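Local coordinates for protein rhodopsin (Todarodes pacificus, PDB 2Z73) that absorbs light through its retinal chromophore and, when 11-cis retinal isomerises to all-trans, activates G-protein signalling toward phospholipase C in squid vision, at residues Met126-Ile137 against Glu256-Val267; Leu65-Ile73 against Met147-Ile156. All coordinates share one frame; numbering follows the deposited sequence.

Interaction 1 of 2, residues Met126-Ile137 against Glu256-Val267; sequences MAMISIDRYNVI and EMRLAKISIVIV. With BOG (octyl beta-D-glucopyranoside), chain C.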
loop_
_atom_site.group_PDB
_atom_site.type_symbol
_atom_site.label_atom_id
_atom_site.label_comp_id
_atom_site.label_asym_id
_atom_site.label_seq_id
_atom_site.Cartn_x
_atom_site.Cartn_y
_atom_site.Cartn_z
ATOM N N MET A 126 -0.343 -4.936 4.588
ATOM C CA MET A 126 -1.610 -5.489 4.134
ATOM C C MET A 126 -1.634 -6.977 4.486
ATOM O O MET A 126 -2.668 -7.512 4.883
ATOM C CB MET A 126 -1.794 -5.275 2.626
ATOM C CG MET A 126 -2.215 -3.855 2.262
ATOM S SD MET A 126 -2.469 -3.575 0.486
ATOM C CE MET A 126 -1.642 -1.996 0.237
ATOM N N ALA A 127 -0.482 -7.636 4.372
ATOM C CA ALA A 127 -0.399 -9.050 4.710
ATOM C C ALA A 127 -0.832 -9.234 6.172
ATOM O O ALA A 127 -1.666 -10.091 6.473
ATOM C CB ALA A 127 1.026 -9.555 4.512
ATOM N N MET A 128 -0.268 -8.428 7.074
ATOM C CA MET A 128 -0.618 -8.507 8.488
ATOM C C MET A 128 -2.108 -8.244 8.669
ATOM O O MET A 128 -2.747 -8.782 9.584
ATOM C CB MET A 128 0.157 -7.474 9.306
ATOM C CG MET A 128 1.653 -7.616 9.239
ATOM S SD MET A 128 2.164 -9.301 9.589
ATOM C CE MET A 128 3.313 -9.554 8.252
ATOM N N ILE A 129 -2.664 -7.401 7.805
ATOM C CA ILE A 129 -4.074 -7.087 7.896
ATOM C C ILE A 129 -4.887 -8.274 7.412
ATOM O O ILE A 129 -5.958 -8.562 7.949
ATOM C CB ILE A 129 -4.445 -5.863 7.049
ATOM C CG1 ILE A 129 -3.711 -4.627 7.570
ATOM C CG2 ILE A 129 -5.959 -5.640 7.102
ATOM C CD1 ILE A 129 -3.937 -3.369 6.732
ATOM N N SER A 130 -4.373 -8.965 6.401
ATOM C CA SER A 130 -5.060 -10.124 5.846
ATOM C C SER A 130 -5.061 -11.258 6.866
ATOM O O SER A 130 -5.944 -12.119 6.852
ATOM C CB SER A 130 -4.369 -10.595 4.566
ATOM O OG SER A 130 -3.106 -11.165 4.857
ATOM N N ILE A 131 -4.068 -11.249 7.750
ATOM C CA ILE A 131 -3.957 -12.270 8.779
ATOM C C ILE A 131 -4.999 -12.026 9.857
ATOM O O ILE A 131 -5.663 -12.954 10.331
ATOM C CB ILE A 131 -2.566 -12.257 9.404
ATOM C CG1 ILE A 131 -1.529 -12.620 8.342
ATOM C CG2 ILE A 131 -2.507 -13.216 10.558
ATOM C CD1 ILE A 131 -0.111 -12.631 8.850
ATOM N N ASP A 132 -5.136 -10.764 10.251
ATOM C CA ASP A 132 -6.117 -10.395 11.263
ATOM C C ASP A 132 -7.489 -10.783 10.741
ATOM O O ASP A 132 -8.302 -11.334 11.474
ATOM C CB ASP A 132 -6.062 -8.894 11.536
ATOM C CG ASP A 132 -7.234 -8.411 12.346
ATOM O OD1 ASP A 132 -8.117 -7.748 11.776
ATOM O OD2 ASP A 132 -7.272 -8.703 13.551
ATOM N N ARG A 133 -7.733 -10.490 9.467
ATOM C CA ARG A 133 -9.007 -10.818 8.845
ATOM C C ARG A 133 -9.280 -12.321 8.943
ATOM O O ARG A 133 -10.400 -12.740 9.237
ATOM C CB ARG A 133 -9.014 -10.373 7.385
ATOM C CG ARG A 133 -9.056 -8.862 7.179
ATOM C CD ARG A 133 -10.267 -8.215 7.841
ATOM N NE ARG A 133 -10.099 -8.123 9.293
ATOM C CZ ARG A 133 -11.062 -7.801 10.155
ATOM N NH1 ARG A 133 -12.294 -7.531 9.734
ATOM N NH2 ARG A 133 -10.792 -7.759 11.446
ATOM N N TYR A 134 -8.251 -13.126 8.705
ATOM C CA TYR A 134 -8.387 -14.572 8.787
ATOM C C TYR A 134 -8.704 -15.047 10.201
ATOM O O TYR A 134 -9.416 -16.032 10.374
ATOM C CB TYR A 134 -7.107 -15.258 8.307
ATOM C CG TYR A 134 -7.003 -16.709 8.730
ATOM C CD1 TYR A 134 -6.086 -17.114 9.701
ATOM C CD2 TYR A 134 -7.830 -17.676 8.164
ATOM C CE1 TYR A 134 -5.996 -18.446 10.092
ATOM C CE2 TYR A 134 -7.751 -19.003 8.547
ATOM C CZ TYR A 134 -6.832 -19.383 9.511
ATOM O OH TYR A 134 -6.763 -20.705 9.893
ATOM N N ASN A 135 -8.168 -14.364 11.210
ATOM C CA ASN A 135 -8.419 -14.757 12.596
ATOM C C ASN A 135 -9.822 -14.386 13.076
ATOM O O ASN A 135 -10.391 -15.055 13.938
ATOM C CB ASN A 135 -7.394 -14.125 13.538
ATOM C CG ASN A 135 -6.089 -14.886 13.577
ATOM O OD1 ASN A 135 -6.075 -16.101 13.770
ATOM N ND2 ASN A 135 -4.978 -14.172 13.407
ATOM N N VAL A 136 -10.374 -13.314 12.525
ATOM C CA VAL A 136 -11.699 -12.885 12.931
ATOM C C VAL A 136 -12.796 -13.426 12.017
ATOM O O VAL A 136 -13.898 -13.710 12.479
ATOM C CB VAL A 136 -11.795 -11.328 12.992
ATOM C CG1 VAL A 136 -11.419 -10.721 11.657
ATOM C CG2 VAL A 136 -13.205 -10.904 13.376
ATOM N N ILE A 137 -12.490 -13.581 10.731
ATOM C CA ILE A 137 -13.464 -14.079 9.763
ATOM C C ILE A 137 -13.086 -15.409 9.124
ATOM O O ILE A 137 -13.953 -16.209 8.813
ATOM C CB ILE A 137 -13.693 -13.072 8.615
ATOM C CG1 ILE A 137 -14.308 -11.783 9.156
ATOM C CG2 ILE A 137 -14.613 -13.679 7.568
ATOM C CD1 ILE A 137 -15.698 -11.970 9.738
ATOM N N GLU A 256 -17.290 -7.028 10.201
ATOM C CA GLU A 256 -15.956 -7.550 9.944
ATOM C C GLU A 256 -15.781 -7.873 8.461
ATOM O O GLU A 256 -14.754 -7.549 7.856
ATOM C CB GLU A 256 -15.719 -8.812 10.776
ATOM C CG GLU A 256 -15.839 -8.590 12.274
ATOM C CD GLU A 256 -14.767 -7.665 12.821
ATOM O OE1 GLU A 256 -14.896 -7.241 13.987
ATOM O OE2 GLU A 256 -13.795 -7.369 12.093
ATOM N N MET A 257 -16.795 -8.510 7.883
ATOM C CA MET A 257 -16.765 -8.887 6.480
ATOM C C MET A 257 -16.509 -7.663 5.620
ATOM O O MET A 257 -15.697 -7.699 4.697
ATOM C CB MET A 257 -18.091 -9.532 6.073
ATOM C CG MET A 257 -18.129 -10.065 4.638
ATOM S SD MET A 257 -16.926 -11.384 4.307
ATOM C CE MET A 257 -16.046 -10.708 2.931
ATOM N N ARG A 258 -17.200 -6.571 5.929
ATOM C CA ARG A 258 -17.031 -5.342 5.161
ATOM C C ARG A 258 -15.578 -4.869 5.170
ATOM O O ARG A 258 -15.046 -4.465 4.134
ATOM C CB ARG A 258 -17.926 -4.226 5.702
ATOM C CG ARG A 258 -17.972 -3.038 4.760
ATOM C CD ARG A 258 -18.817 -1.898 5.288
ATOM N NE ARG A 258 -18.921 -0.823 4.306
ATOM C CZ ARG A 258 -19.880 -0.733 3.389
ATOM N NH1 ARG A 258 -19.883 0.281 2.531
ATOM N NH2 ARG A 258 -20.846 -1.638 3.340
ATOM N N LEU A 259 -14.947 -4.915 6.342
ATOM C CA LEU A 259 -13.564 -4.495 6.474
ATOM C C LEU A 259 -12.656 -5.433 5.681
ATOM O O LEU A 259 -11.687 -4.991 5.051
ATOM C CB LEU A 259 -13.135 -4.486 7.949
ATOM C CG LEU A 259 -13.390 -3.268 8.858
ATOM C CD1 LEU A 259 -12.797 -2.027 8.213
ATOM C CD2 LEU A 259 -14.873 -3.073 9.103
ATOM N N ALA A 260 -12.967 -6.726 5.713
ATOM C CA ALA A 260 -12.183 -7.712 4.987
ATOM C C ALA A 260 -12.268 -7.365 3.516
ATOM O O ALA A 260 -11.266 -7.397 2.791
ATOM C CB ALA A 260 -12.734 -9.098 5.230
ATOM N N LYS A 261 -13.474 -7.037 3.071
ATOM C CA LYS A 261 -13.684 -6.650 1.688
ATOM C C LYS A 261 -12.762 -5.468 1.389
ATOM O O LYS A 261 -11.960 -5.521 0.461
ATOM C CB LYS A 261 -15.141 -6.258 1.467
ATOM C CG LYS A 261 -16.075 -7.432 1.246
ATOM C CD LYS A 261 -17.528 -6.970 1.233
ATOM C CE LYS A 261 -18.463 -8.048 0.702
ATOM N NZ LYS A 261 -18.331 -9.327 1.455
ATOM N N ILE A 262 -12.864 -4.413 2.193
ATOM C CA ILE A 262 -12.015 -3.236 2.018
ATOM C C ILE A 262 -10.559 -3.644 1.804
ATOM O O ILE A 262 -9.921 -3.223 0.830
ATOM C CB ILE A 262 -12.067 -2.309 3.252
ATOM C CG1 ILE A 262 -13.504 -1.864 3.512
ATOM C CG2 ILE A 262 -11.192 -1.085 3.024
ATOM C CD1 ILE A 262 -13.669 -1.060 4.777
ATOM N N SER A 263 -10.039 -4.458 2.723
ATOM C CA SER A 263 -8.661 -4.932 2.666
ATOM C C SER A 263 -8.292 -5.440 1.288
ATOM O O SER A 263 -7.200 -5.165 0.783
ATOM C CB SER A 263 -8.455 -6.074 3.652
ATOM O OG SER A 263 -8.801 -5.683 4.960
ATOM N N ILE A 264 -9.205 -6.202 0.693
ATOM C CA ILE A 264 -8.992 -6.771 -0.623
ATOM C C ILE A 264 -8.935 -5.702 -1.690
ATOM O O ILE A 264 -8.112 -5.782 -2.607
ATOM C CB ILE A 264 -10.096 -7.809 -0.955
ATOM C CG1 ILE A 264 -9.647 -9.189 -0.475
ATOM C CG2 ILE A 264 -10.401 -7.822 -2.458
ATOM C CD1 ILE A 264 -10.696 -10.278 -0.647
ATOM N N VAL A 265 -9.786 -4.691 -1.591
ATOM C CA VAL A 265 -9.750 -3.647 -2.610
ATOM C C VAL A 265 -8.424 -2.881 -2.597
ATOM O O VAL A 265 -7.876 -2.573 -3.651
ATOM C CB VAL A 265 -10.906 -2.634 -2.446
ATOM C CG1 VAL A 265 -10.832 -1.579 -3.542
ATOM C CG2 VAL A 265 -12.229 -3.352 -2.506
ATOM N N ILE A 266 -7.905 -2.577 -1.407
ATOM C CA ILE A 266 -6.657 -1.841 -1.319
ATOM C C ILE A 266 -5.499 -2.713 -1.783
ATOM O O ILE A 266 -4.504 -2.210 -2.326
ATOM C CB ILE A 266 -6.402 -1.304 0.117
ATOM C CG1 ILE A 266 -6.262 -2.454 1.111
ATOM C CG2 ILE A 266 -7.559 -0.386 0.537
ATOM C CD1 ILE A 266 -6.009 -1.984 2.550
ATOM N N VAL A 267 -5.633 -4.025 -1.583
ATOM C CA VAL A 267 -4.610 -4.962 -2.041
ATOM C C VAL A 267 -4.678 -4.988 -3.573
ATOM O O VAL A 267 -3.659 -4.920 -4.256
ATOM C CB VAL A 267 -4.847 -6.379 -1.482
ATOM C CG1 VAL A 267 -4.050 -7.406 -2.271
ATOM C CG2 VAL A 267 -4.413 -6.438 -0.043
HETATM C C1 BOG C . -12.875 -3.811 14.551
HETATM O O1 BOG C . -12.255 -4.341 13.459
HETATM C C2 BOG C . -14.225 -3.479 13.971
HETATM O O2 BOG C . -14.161 -2.502 12.861
HETATM C C3 BOG C . -14.904 -2.929 15.143
HETATM O O3 BOG C . -16.152 -2.636 14.627
HETATM C C4 BOG C . -14.934 -4.004 16.305
HETATM O O4 BOG C . -15.583 -3.490 17.426
HETATM C C5 BOG C . -13.591 -4.304 16.824
HETATM O O5 BOG C . -12.944 -4.826 15.669
HETATM C C6 BOG C . -13.615 -5.392 17.979
HETATM O O6 BOG C . -12.191 -5.636 18.471
HETATM C "C1'" BOG C . -10.979 -3.785 13.609
HETATM C "C2'" BOG C . -10.218 -4.594 12.683
HETATM C "C3'" BOG C . -9.626 -3.560 11.788
HETATM C "C4'" BOG C . -9.677 -4.234 10.538
HETATM C "C5'" BOG C . -8.797 -3.423 9.662
HETATM C "C6'" BOG C . -9.376 -3.676 8.380
HETATM C "C7'" BOG C . -8.551 -2.812 7.516
HETATM C "C8'" BOG C . -9.457 -2.540 6.447
#
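The ionic lock of class A receptors, between the D(E)RY motif of transmembrane helix 3 (here Asp-132, Arg-133 and Tyr-134) and the glutamate near the cytoplasmic end of helix 6, is closed here: Arg-133 reaches Glu-256 across two roughly antiparallel helices. NH1 and NH2 of Arg-133 both grip one carboxylate oxygen, Glu-256 OE2, the shorter and straighter bond coming from NH1, at 2.8 Å. That bond runs nearly along the C-O axis, while NH2 comes in on the syn side, tilted out of the carboxylate plane; the guanidinium and carboxylate planes stand 48° apart. Asp-132 OD1 takes the other flank of the guanidinium, 2.7 Å from Arg-133 NH2, so two carboxylates fix its rotation and probably stabilise its positive charge. Bends at chi2 (-58°) and chi3 (75°) carry the Arg-133 chain over to helix 6, where it sits as a knob among Glu-256, Leu-259, Ala-260 and Ser-263. Val-136 CG1 lies over one guanidinium face, toward its rim, and the octyl tail of the bound octyl glucoside lies over the opposite face, with BOG C4' above the centre. Glu-256 OE1 has a second cationic partner in Lys-146. Such a closed lock is associated with the inactive state of rhodopsins. One turn on, Ile-137 CD1 packs against Glu-256 CB. At the membrane-buried end, Met-126 and Val-267 slide past each other, and Met-126 SD meets Val-267 CG2 at 3.5 Å.

Interaction 2 of 2, residues Leu65-Ile73 against Met147-Ile156; sequences LQTPANMFI and MSHRRAFIMI. With BOG (octyl beta-D-glucopyranoside), chain C.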
loop_
_atom_site.group_PDB
_atom_site.type_symbol
_atom_site.label_atom_id
_atom_site.label_comp_id
_atom_site.label_asym_id
_atom_site.label_seq_id
_atom_site.Cartn_x
_atom_site.Cartn_y
_atom_site.Cartn_z
ATOM N N LEU A 65 -12.078 4.022 16.824
ATOM C CA LEU A 65 -11.068 3.399 15.973
ATOM C C LEU A 65 -9.818 2.991 16.765
ATOM O O LEU A 65 -8.734 2.886 16.198
ATOM C CB LEU A 65 -10.659 4.374 14.869
ATOM C CG LEU A 65 -11.737 5.170 14.123
ATOM C CD1 LEU A 65 -11.085 6.022 13.033
ATOM C CD2 LEU A 65 -12.754 4.221 13.514
ATOM N N GLN A 66 -9.970 2.731 18.060
ATOM C CA GLN A 66 -8.835 2.378 18.917
ATOM C C GLN A 66 -8.425 0.902 19.053
ATOM O O GLN A 66 -7.629 0.562 19.940
ATOM C CB GLN A 66 -9.070 2.944 20.319
ATOM C CG GLN A 66 -7.987 3.886 20.794
ATOM C CD GLN A 66 -7.913 5.137 19.952
ATOM O OE1 GLN A 66 -7.702 5.068 18.747
ATOM N NE2 GLN A 66 -8.093 6.294 20.585
ATOM N N THR A 67 -8.949 0.027 18.201
ATOM C CA THR A 67 -8.591 -1.389 18.281
ATOM C C THR A 67 -7.178 -1.652 17.754
ATOM O O THR A 67 -6.686 -0.921 16.900
ATOM C CB THR A 67 -9.596 -2.260 17.497
ATOM O OG1 THR A 67 -10.023 -1.555 16.324
ATOM C CG2 THR A 67 -10.805 -2.591 18.358
ATOM N N PRO A 68 -6.507 -2.703 18.261
ATOM C CA PRO A 68 -5.147 -3.061 17.841
ATOM C C PRO A 68 -4.910 -3.215 16.339
ATOM O O PRO A 68 -3.939 -2.683 15.809
ATOM C CB PRO A 68 -4.883 -4.352 18.610
ATOM C CG PRO A 68 -5.606 -4.116 19.886
ATOM C CD PRO A 68 -6.929 -3.550 19.392
ATOM N N ALA A 69 -5.789 -3.943 15.657
ATOM C CA ALA A 69 -5.644 -4.156 14.214
ATOM C C ALA A 69 -5.501 -2.847 13.437
ATOM O O ALA A 69 -4.752 -2.775 12.467
ATOM C CB ALA A 69 -6.836 -4.944 13.681
ATOM N N ASN A 70 -6.228 -1.820 13.867
ATOM C CA ASN A 70 -6.187 -0.513 13.218
ATOM C C ASN A 70 -4.786 0.075 13.199
ATOM O O ASN A 70 -4.511 1.014 12.455
ATOM C CB ASN A 70 -7.142 0.446 13.918
ATOM C CG ASN A 70 -8.560 0.270 13.465
ATOM O OD1 ASN A 70 -9.478 0.838 14.044
ATOM N ND2 ASN A 70 -8.751 -0.506 12.411
ATOM N N MET A 71 -3.910 -0.471 14.036
ATOM C CA MET A 71 -2.528 -0.023 14.073
ATOM C C MET A 71 -1.942 -0.298 12.681
ATOM O O MET A 71 -1.188 0.518 12.143
ATOM C CB MET A 71 -1.750 -0.790 15.151
ATOM C CG MET A 71 -2.049 -0.345 16.589
ATOM S SD MET A 71 -1.313 -1.412 17.880
ATOM C CE MET A 71 0.465 -1.301 17.403
ATOM N N PHE A 72 -2.310 -1.445 12.101
ATOM C CA PHE A 72 -1.836 -1.816 10.772
ATOM C C PHE A 72 -2.238 -0.720 9.795
ATOM O O PHE A 72 -1.441 -0.313 8.955
ATOM C CB PHE A 72 -2.437 -3.145 10.296
ATOM C CG PHE A 72 -2.077 -4.335 11.148
ATOM C CD1 PHE A 72 -0.794 -4.494 11.655
ATOM C CD2 PHE A 72 -3.032 -5.307 11.440
ATOM C CE1 PHE A 72 -0.469 -5.606 12.447
ATOM C CE2 PHE A 72 -2.717 -6.415 12.226
ATOM C CZ PHE A 72 -1.438 -6.564 12.730
ATOM N N ILE A 73 -3.482 -0.254 9.907
ATOM C CA ILE A 73 -3.989 0.802 9.032
ATOM C C ILE A 73 -3.128 2.054 9.172
ATOM O O ILE A 73 -2.775 2.700 8.184
ATOM C CB ILE A 73 -5.461 1.177 9.366
ATOM C CG1 ILE A 73 -6.419 0.130 8.793
ATOM C CG2 ILE A 73 -5.808 2.547 8.784
ATOM C CD1 ILE A 73 -7.889 0.397 9.114
ATOM N N MET A 147 -7.345 -9.172 17.274
ATOM C CA MET A 147 -5.965 -8.719 17.354
ATOM C C MET A 147 -5.649 -8.069 18.702
ATOM O O MET A 147 -6.466 -7.330 19.256
ATOM C CB MET A 147 -5.679 -7.731 16.222
ATOM C CG MET A 147 -4.226 -7.324 16.095
ATOM S SD MET A 147 -3.136 -8.746 15.919
ATOM C CE MET A 147 -3.367 -9.134 14.175
ATOM N N SER A 148 -4.460 -8.354 19.223
ATOM C CA SER A 148 -4.031 -7.789 20.493
ATOM C C SER A 148 -2.858 -6.840 20.257
ATOM O O SER A 148 -2.086 -7.021 19.315
ATOM C CB SER A 148 -3.604 -8.900 21.455
ATOM O OG SER A 148 -2.426 -9.547 21.004
ATOM N N HIS A 149 -2.735 -5.828 21.112
ATOM C CA HIS A 149 -1.653 -4.861 21.000
ATOM C C HIS A 149 -0.313 -5.580 20.945
ATOM O O HIS A 149 0.543 -5.247 20.122
ATOM C CB HIS A 149 -1.683 -3.891 22.183
ATOM C CG HIS A 149 -2.834 -2.933 22.147
ATOM N ND1 HIS A 149 -2.923 -1.912 21.227
ATOM C CD2 HIS A 149 -3.951 -2.852 22.909
ATOM C CE1 HIS A 149 -4.047 -1.243 21.423
ATOM N NE2 HIS A 149 -4.689 -1.794 22.438
ATOM N N ARG A 150 -0.128 -6.564 21.819
ATOM C CA ARG A 150 1.114 -7.323 21.837
ATOM C C ARG A 150 1.383 -7.834 20.436
ATOM O O ARG A 150 2.332 -7.406 19.783
ATOM C CB ARG A 150 1.011 -8.505 22.807
ATOM C CG ARG A 150 1.381 -8.170 24.248
ATOM C CD ARG A 150 0.565 -7.003 24.783
ATOM N NE ARG A 150 -0.867 -7.263 24.692
ATOM C CZ ARG A 150 -1.805 -6.366 24.971
ATOM N NH1 ARG A 150 -3.088 -6.689 24.861
ATOM N NH2 ARG A 150 -1.461 -5.145 25.354
ATOM N N ARG A 151 0.529 -8.741 19.972
ATOM C CA ARG A 151 0.676 -9.304 18.638
ATOM C C ARG A 151 0.909 -8.216 17.593
ATOM O O ARG A 151 1.957 -8.183 16.939
ATOM C CB ARG A 151 -0.560 -10.131 18.266
ATOM C CG ARG A 151 -0.359 -11.639 18.369
ATOM C CD ARG A 151 -0.046 -12.084 19.797
ATOM N NE ARG A 151 -1.252 -12.261 20.606
ATOM C CZ ARG A 151 -1.245 -12.585 21.896
ATOM N NH1 ARG A 151 -0.093 -12.763 22.530
ATOM N NH2 ARG A 151 -2.390 -12.745 22.547
ATOM N N ALA A 152 -0.066 -7.326 17.442
ATOM C CA ALA A 152 0.026 -6.247 16.468
ATOM C C ALA A 152 1.396 -5.575 16.485
ATOM O O ALA A 152 2.067 -5.484 15.453
ATOM C CB ALA A 152 -1.058 -5.218 16.736
ATOM N N PHE A 153 1.809 -5.106 17.660
ATOM C CA PHE A 153 3.098 -4.444 17.797
ATOM C C PHE A 153 4.247 -5.299 17.254
ATOM O O PHE A 153 5.110 -4.797 16.536
ATOM C CB PHE A 153 3.351 -4.084 19.264
ATOM C CG PHE A 153 4.683 -3.434 19.512
ATOM C CD1 PHE A 153 5.049 -2.283 18.824
ATOM C CD2 PHE A 153 5.580 -3.984 20.421
ATOM C CE1 PHE A 153 6.299 -1.687 19.037
ATOM C CE2 PHE A 153 6.827 -3.397 20.641
ATOM C CZ PHE A 153 7.187 -2.246 19.945
ATOM N N ILE A 154 4.262 -6.585 17.588
ATOM C CA ILE A 154 5.323 -7.469 17.107
ATOM C C ILE A 154 5.221 -7.597 15.590
ATOM O O ILE A 154 6.222 -7.573 14.884
ATOM C CB ILE A 154 5.210 -8.879 17.735
ATOM C CG1 ILE A 154 5.159 -8.766 19.258
ATOM C CG2 ILE A 154 6.403 -9.727 17.333
ATOM C CD1 ILE A 154 4.688 -10.034 19.943
ATOM N N MET A 155 4.002 -7.725 15.084
ATOM C CA MET A 155 3.804 -7.847 13.646
ATOM C C MET A 155 4.378 -6.657 12.859
ATOM O O MET A 155 5.106 -6.859 11.886
ATOM C CB MET A 155 2.308 -8.065 13.337
ATOM C CG MET A 155 1.866 -9.522 13.589
ATOM S SD MET A 155 0.109 -9.861 13.912
ATOM C CE MET A 155 -0.505 -10.178 12.249
ATOM N N ILE A 156 4.092 -5.422 13.276
ATOM C CA ILE A 156 4.642 -4.288 12.531
ATOM C C ILE A 156 6.170 -4.271 12.613
ATOM O O ILE A 156 6.838 -3.891 11.650
ATOM C CB ILE A 156 4.087 -2.919 13.012
ATOM C CG1 ILE A 156 4.730 -2.513 14.333
ATOM C CG2 ILE A 156 2.572 -2.993 13.147
ATOM C CD1 ILE A 156 4.311 -1.136 14.800
HETATM C C1 BOG C . -12.875 -3.811 14.551
HETATM O O1 BOG C . -12.255 -4.341 13.459
HETATM C C2 BOG C . -14.225 -3.479 13.971
HETATM O O2 BOG C . -14.161 -2.502 12.861
HETATM C C3 BOG C . -14.904 -2.929 15.143
HETATM O O3 BOG C . -16.152 -2.636 14.627
HETATM C C4 BOG C . -14.934 -4.004 16.305
HETATM O O4 BOG C . -15.583 -3.490 17.426
HETATM C C5 BOG C . -13.591 -4.304 16.824
HETATM O O5 BOG C . -12.944 -4.826 15.669
HETATM C C6 BOG C . -13.615 -5.392 17.979
HETATM O O6 BOG C . -12.191 -5.636 18.471
HETATM C "C1'" BOG C . -10.979 -3.785 13.609
HETATM C "C2'" BOG C . -10.218 -4.594 12.683
HETATM C "C3'" BOG C . -9.626 -3.560 11.788
HETATM C "C4'" BOG C . -9.677 -4.234 10.538
HETATM C "C5'" BOG C . -8.797 -3.423 9.662
HETATM C "C6'" BOG C . -9.376 -3.676 8.380
HETATM C "C7'" BOG C . -8.551 -2.812 7.516
HETATM C "C8'" BOG C . -9.457 -2.540 6.447
#
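Pro-68 and Phe-72, at the cytoplasmic end of transmembrane helix 2, pack on the start of helix 4 in a contact built from ring, sulfur and apolar interactions. The CH-pi contact comes first: Pro-68 CG stands over the centre of the His-149 imidazole, 3.5 Å from the ring centroid and only 5° off the normal. Three methionines make the sulfur-aromatic contacts. Met-71 SD comes to the edge of the same imidazole, 3.7 Å from His-149 ND1; Met-155 SD lies at the edge of the Phe-72 ring, and Met-147 SD approaches that ring obliquely. Among the apolar contacts, Met-147 CE meets the Phe-72 rim in the ring plane, 3.4 Å from CE2; bends at chi2 (55°) and chi3 (79°) fold the methionine chain to bring its methyl there. Ile-156 CG2 touches the same rim at Phe-72 CD1, while Ala-152 CB fills in near Pro-68 CB and Met-71 SD. Ser-148 is the N-cap of helix 149-167, its OG accepting from Arg-151 N at 3.2 Å. Helix 104-138 packs against the contact: its Met-128 and Ile-129 touch Phe-72 and its Asp-132 touches Ala-69 and Met-147; helix 31-61 lies against Leu-65, Asn-70 and Ile-73.

Overall arrangement
Interactions 1 and 2 sit side by side at the cytoplasmic end of the helix bundle, their centres 13 Å apart, and residues 126-137 of helix 3 join them. Asp-132, which flanks the arginine of interaction 1, also touches interaction 2: its OD2 lies 3.3 Å from Met-147 CB and its OD1 3.6 Å from Ala-69 CB. Deeper in the membrane, Ile-129 CG1 packs on Phe-72 CB at 3.4 Å. The octyl glucoside borders both contacts, its tail running past Arg-133 and Ser-263 on one hand and Ala-69 and Ile-73 on the other. Retinal is farther in, about 10 Å from the Met-126 side chain.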